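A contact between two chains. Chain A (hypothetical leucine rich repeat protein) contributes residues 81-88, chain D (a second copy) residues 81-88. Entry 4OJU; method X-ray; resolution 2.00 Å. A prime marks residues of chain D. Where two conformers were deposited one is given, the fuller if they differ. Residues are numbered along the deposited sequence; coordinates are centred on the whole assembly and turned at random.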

ATOM      1  N   GLY A  81     -16.379   1.454 -13.319  1.00 19.69           N
ATOM      2  CA  GLY A  81     -15.386   2.338 -13.902  1.00 19.70           C
ATOM      3  C   GLY A  81     -14.301   2.806 -12.956  1.00 21.47           C
ATOM      4  O   GLY A  81     -14.367   2.609 -11.740  1.00 18.68           O
ATOM      5  N   ARG A  82     -13.317   3.465 -13.538  1.00 18.08           N
ATOM      6  CA  ARG A  82     -12.161   4.012 -12.843  1.00 18.98           C
ATOM      7  C   ARG A  82     -12.595   5.002 -11.750  1.00 22.67           C
ATOM      8  O   ARG A  82     -13.411   5.875 -12.016  1.00 21.88           O
ATOM      9  CB  ARG A  82     -11.251   4.699 -13.876  1.00 19.05           C
ATOM     10  CG  ARG A  82     -10.068   5.434 -13.265  1.00 22.87           C
ATOM     11  CD  ARG A  82      -9.191   6.054 -14.342  1.00 25.62           C
ATOM     12  NE  ARG A  82      -8.086   6.788 -13.712  1.00 25.39           N
ATOM     13  CZ  ARG A  82      -8.111   8.092 -13.460  1.00 39.72           C
ATOM     14  NH1 ARG A  82      -9.159   8.827 -13.816  1.00 24.38           N
ATOM     15  NH2 ARG A  82      -7.079   8.677 -12.864  1.00 28.69           N
ATOM     16  N   LEU A  83     -12.083   4.850 -10.515  1.00 19.79           N
ATOM     17  CA  LEU A  83     -12.411   5.749  -9.396  1.00 19.37           C
ATOM     18  C   LEU A  83     -13.930   5.891  -9.162  1.00 22.66           C
ATOM     19  O   LEU A  83     -14.336   6.881  -8.591  1.00 23.07           O
ATOM     20  CB  LEU A  83     -11.789   7.152  -9.657  1.00 19.50           C
ATOM     21  CG  LEU A  83     -10.278   7.227  -9.651  1.00 23.71           C
ATOM     22  CD1 LEU A  83      -9.779   8.536 -10.244  1.00 24.45           C
ATOM     23  CD2 LEU A  83      -9.741   7.126  -8.234  1.00 23.83           C
ATOM     24  N   ALA A  84     -14.756   4.916  -9.567  1.00 19.24           N
ATOM     25  CA  ALA A  84     -16.224   5.035  -9.443  1.00 19.63           C
ATOM     26  C   ALA A  84     -16.663   5.340  -8.016  1.00 23.82           C
ATOM     27  O   ALA A  84     -17.532   6.175  -7.817  1.00 22.96           O
ATOM     28  CB  ALA A  84     -16.910   3.764  -9.931  1.00 20.15           C
ATOM     29  N   PHE A  85     -16.046   4.679  -7.018  1.00 20.90           N
ATOM     30  CA  PHE A  85     -16.395   4.899  -5.611  1.00 21.06           C
ATOM     31  C   PHE A  85     -15.204   5.412  -4.803  1.00 25.17           C
ATOM     32  O   PHE A  85     -15.156   5.217  -3.587  1.00 26.45           O
ATOM     33  CB  PHE A  85     -16.907   3.597  -4.984  1.00 21.48           C
ATOM     34  CG  PHE A  85     -18.164   3.083  -5.623  1.00 21.68           C
ATOM     35  CD1 PHE A  85     -19.408   3.534  -5.205  1.00 23.67           C
ATOM     36  CD2 PHE A  85     -18.106   2.144  -6.648  1.00 21.21           C
ATOM     37  CE1 PHE A  85     -20.571   3.052  -5.794  1.00 23.23           C
ATOM     38  CE2 PHE A  85     -19.272   1.651  -7.226  1.00 23.17           C
ATOM     39  CZ  PHE A  85     -20.495   2.137  -6.822  1.00 21.93           C
ATOM     40  N   ALA A  86     -14.260   6.062  -5.451  1.00 19.45           N
ATOM     41  CA  ALA A  86     -13.077   6.499  -4.734  1.00 19.70           C
ATOM     42  C   ALA A  86     -13.336   7.651  -3.777  1.00 24.40           C
ATOM     43  O   ALA A  86     -14.210   8.488  -4.035  1.00 24.82           O
ATOM     44  CB  ALA A  86     -12.012   6.898  -5.730  1.00 20.30           C
ATOM     45  N   TYR A  87     -12.544   7.709  -2.689  0.50 20.66           N
ATOM     46  CA  TYR A  87     -12.546   8.736  -1.642  0.50 21.26           C
ATOM     47  C   TYR A  87     -13.903   8.834  -0.933  0.50 25.22           C
ATOM     48  O   TYR A  87     -14.262   9.898  -0.425  0.50 25.34           O
ATOM     49  CB  TYR A  87     -12.081  10.111  -2.192  0.50 22.35           C
ATOM     50  CG  TYR A  87     -10.794   9.999  -2.980  0.50 22.36           C
ATOM     51  CD1 TYR A  87      -9.577   9.774  -2.339  0.50 23.92           C
ATOM     52  CD2 TYR A  87     -10.798  10.061  -4.369  0.50 22.80           C
ATOM     53  CE1 TYR A  87      -8.398   9.597  -3.065  0.50 21.92           C
ATOM     54  CE2 TYR A  87      -9.620   9.912  -5.103  0.50 23.12           C
ATOM     55  CZ  TYR A  87      -8.426   9.661  -4.448  0.50 27.10           C
ATOM     56  OH  TYR A  87      -7.267   9.518  -5.167  0.50 25.48           O
ATOM     57  N   CYS A  88     -14.612   7.699  -0.841  1.00 22.20           N
ATOM     58  CA  CYS A  88     -15.901   7.599  -0.130  1.00 23.63           C
ATOM     59  C   CYS A  88     -15.586   7.137   1.279  1.00 27.46           C
ATOM     60  O   CYS A  88     -15.544   5.949   1.569  1.00 26.59           O
ATOM     61  CB  CYS A  88     -16.866   6.665  -0.850  1.00 22.54           C
ATOM     62  SG  CYS A  88     -17.508   7.346  -2.398  1.00 25.52           S
TER
ATOM     63  N   GLY D  81      -1.544  20.964  -1.605  1.00 15.60           N
ATOM     64  CA  GLY D  81      -2.898  20.493  -1.361  1.00 16.87           C
ATOM     65  C   GLY D  81      -3.143  19.023  -1.660  1.00 21.00           C
ATOM     66  O   GLY D  81      -2.317  18.319  -2.262  1.00 19.21           O
ATOM     67  N   ARG D  82      -4.315  18.572  -1.246  1.00 17.23           N
ATOM     68  CA  ARG D  82      -4.782  17.200  -1.439  1.00 17.52           C
ATOM     69  C   ARG D  82      -4.806  16.848  -2.926  1.00 20.44           C
ATOM     70  O   ARG D  82      -5.330  17.622  -3.737  1.00 17.90           O
ATOM     71  CB  ARG D  82      -6.190  17.102  -0.848  1.00 20.58           C
ATOM     72  CG  ARG D  82      -6.887  15.770  -1.062  1.00 26.84           C
ATOM     73  CD  ARG D  82      -8.279  15.794  -0.429  1.00 26.79           C
ATOM     74  NE  ARG D  82      -8.956  14.526  -0.697  1.00 32.42           N
ATOM     75  CZ  ARG D  82      -9.751  14.306  -1.738  1.00 44.20           C
ATOM     76  NH1 ARG D  82     -10.030  15.283  -2.586  1.00 32.02           N
ATOM     77  NH2 ARG D  82     -10.296  13.108  -1.922  1.00 34.04           N
ATOM     78  N   LEU D  83      -4.228  15.680  -3.293  1.00 18.29           N
ATOM     79  CA  LEU D  83      -4.211  15.210  -4.688  1.00 17.83           C
ATOM     80  C   LEU D  83      -3.687  16.248  -5.686  1.00 20.43           C
ATOM     81  O   LEU D  83      -4.044  16.169  -6.866  1.00 21.48           O
ATOM     82  CB  LEU D  83      -5.640  14.799  -5.115  1.00 18.57           C
ATOM     83  CG  LEU D  83      -6.241  13.584  -4.362  1.00 23.54           C
ATOM     84  CD1 LEU D  83      -7.727  13.466  -4.692  1.00 24.23           C
ATOM     85  CD2 LEU D  83      -5.547  12.264  -4.747  1.00 23.02           C
ATOM     86  N   ALA D  84      -2.833  17.189  -5.245  1.00 16.85           N
ATOM     87  CA  ALA D  84      -2.325  18.269  -6.124  1.00 16.40           C
ATOM     88  C   ALA D  84      -1.672  17.717  -7.405  1.00 20.96           C
ATOM     89  O   ALA D  84      -1.889  18.281  -8.475  1.00 20.42           O
ATOM     90  CB  ALA D  84      -1.337  19.152  -5.372  1.00 15.44           C
ATOM     91  N   PHE D  85      -0.894  16.638  -7.295  1.00 16.92           N
ATOM     92  CA  PHE D  85      -0.200  16.031  -8.440  1.00 16.68           C
ATOM     93  C   PHE D  85      -0.689  14.610  -8.667  1.00 23.21           C
ATOM     94  O   PHE D  85       0.027  13.787  -9.229  1.00 23.98           O
ATOM     95  CB  PHE D  85       1.317  16.057  -8.215  1.00 18.23           C
ATOM     96  CG  PHE D  85       1.870  17.457  -8.104  1.00 17.80           C
ATOM     97  CD1 PHE D  85       2.268  18.151  -9.236  1.00 17.58           C
ATOM     98  CD2 PHE D  85       2.032  18.068  -6.855  1.00 17.54           C
ATOM     99  CE1 PHE D  85       2.796  19.449  -9.131  1.00 18.42           C
ATOM    100  CE2 PHE D  85       2.564  19.368  -6.752  1.00 20.52           C
ATOM    101  CZ  PHE D  85       2.916  20.062  -7.896  1.00 17.84           C
ATOM    102  N   ALA D  86      -1.941  14.331  -8.302  1.00 19.89           N
ATOM    103  CA  ALA D  86      -2.475  12.987  -8.466  1.00 20.32           C
ATOM    104  C   ALA D  86      -2.565  12.536  -9.913  1.00 22.76           C
ATOM    105  O   ALA D  86      -2.997  13.310 -10.789  1.00 21.07           O
ATOM    106  CB  ALA D  86      -3.861  12.896  -7.833  1.00 21.86           C
ATOM    107  N   TYR D  87      -2.187  11.261 -10.157  0.50 18.58           N
ATOM    108  CA  TYR D  87      -2.263  10.567 -11.449  0.50 18.86           C
ATOM    109  C   TYR D  87      -1.427  11.254 -12.545  0.50 22.74           C
ATOM    110  O   TYR D  87      -1.759  11.178 -13.728  0.50 23.16           O
ATOM    111  CB  TYR D  87      -3.736  10.365 -11.908  0.50 20.13           C
ATOM    112  CG  TYR D  87      -4.759  10.341 -10.788  0.50 20.91           C
ATOM    113  CD1 TYR D  87      -4.812   9.285  -9.882  0.50 22.47           C
ATOM    114  CD2 TYR D  87      -5.712  11.347 -10.672  0.50 21.75           C
ATOM    115  CE1 TYR D  87      -5.749   9.269  -8.845  0.50 21.62           C
ATOM    116  CE2 TYR D  87      -6.655  11.337  -9.647  0.50 23.05           C
ATOM    117  CZ  TYR D  87      -6.682  10.288  -8.746  0.50 27.21           C
ATOM    118  OH  TYR D  87      -7.643  10.279  -7.760  0.50 26.50           O
ATOM    119  N   CYS D  88      -0.316  11.891 -12.147  1.00 19.70           N
ATOM    120  CA  CYS D  88       0.640  12.495 -13.071  1.00 19.68           C
ATOM    121  C   CYS D  88       1.616  11.367 -13.411  1.00 23.65           C
ATOM    122  O   CYS D  88       2.679  11.240 -12.813  1.00 22.56           O
ATOM    123  CB  CYS D  88       1.318  13.709 -12.451  1.00 19.03           C
ATOM    124  SG  CYS D  88       0.231  15.158 -12.362  1.00 22.85           S
TER

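Two copies of the same turn-rich loop meet through side chains alone, in a small, nearly symmetric contact that pairs two tyrosines by a hydrogen bond and sets an arginine and a leucine from each chain against the tyrosine of the other. The backbones stay well apart: the CA atoms of Leu83 and Tyr87′ are 11.4 Å from each other, and those of Tyr87 and Leu83′ 11.0 Å, so the space between the loops is bridged by long side chains. Together the two stretches bury 274 Å², and Tyr87 and Tyr87′ supply the largest shares, 83 and 76 Å².

At the centre, Tyr87 OH donates a hydrogen bond to Tyr87′ OH at 2.7 Å. Each hydroxyl lies at the edge of the opposing ring, near its plane, so the two tyrosines meet end to end and do not stack. This leaves ring faces free for other partners.

Arginine takes up that role on each side. Arg82 CZ lies 4.9 Å from the centroid of the Tyr87′ ring, which is made up of CG, CD1, CD2, CE1, CE2 and CZ, and only 12° off the ring normal; Arg82′ CZ lies 4.9 Å from the centroid of the corresponding six atoms of Tyr87, 24° off the normal. Both are cation-pi contacts, in which the positive guanidinium sits over the electron-rich face of the ring. The closest approaches are Arg82 NH2 to Tyr87′ CG at 3.5 Å and Arg82′ NH2 to Tyr87 CG at 3.3 Å. In both cases the tyrosine atom lies near the guanidinium plane, so each arginine presents its edge to the ring instead of lying flat on it. The chain of each arginine is extended, with chi1 to chi3 all t, which carries the charged group across the gap. NH1 and NH2 of both arginines are also hydrogen-bonded elsewhere in the structure.

Leucine adds the apolar part. Leu83′ CD1 lies over a face of Tyr87, 4.2 Å from the centroid of its six ring carbons and 24° off the normal, a CH-pi contact; its distance to Tyr87 CZ is 3.9 Å. Leu83 CD1 is likewise 3.9 Å from Tyr87′ CZ, but it approaches that ring obliquely. The match between the two halves is therefore close but not exact. The tyrosine rotamers differ too: chi1 is -49° (m) in Tyr87 and -25°, between wells, in Tyr87′, and two conformers were deposited for each residue.

The backbone places these groups through the same three successive turns in each chain: type II from Gly81 to Ala84, type I from Leu83 to Ala86, and type II from Phe85 to Cys88. Ala84 N bonds to Gly81 O at 3.2 Å, and Ala84′ N to Gly81′ O at the same distance. The CA-to-CB bonds of Arg82, Leu83 and Tyr87 point toward the partner in both copies, whereas Phe85 and Phe85′ remain out of reach.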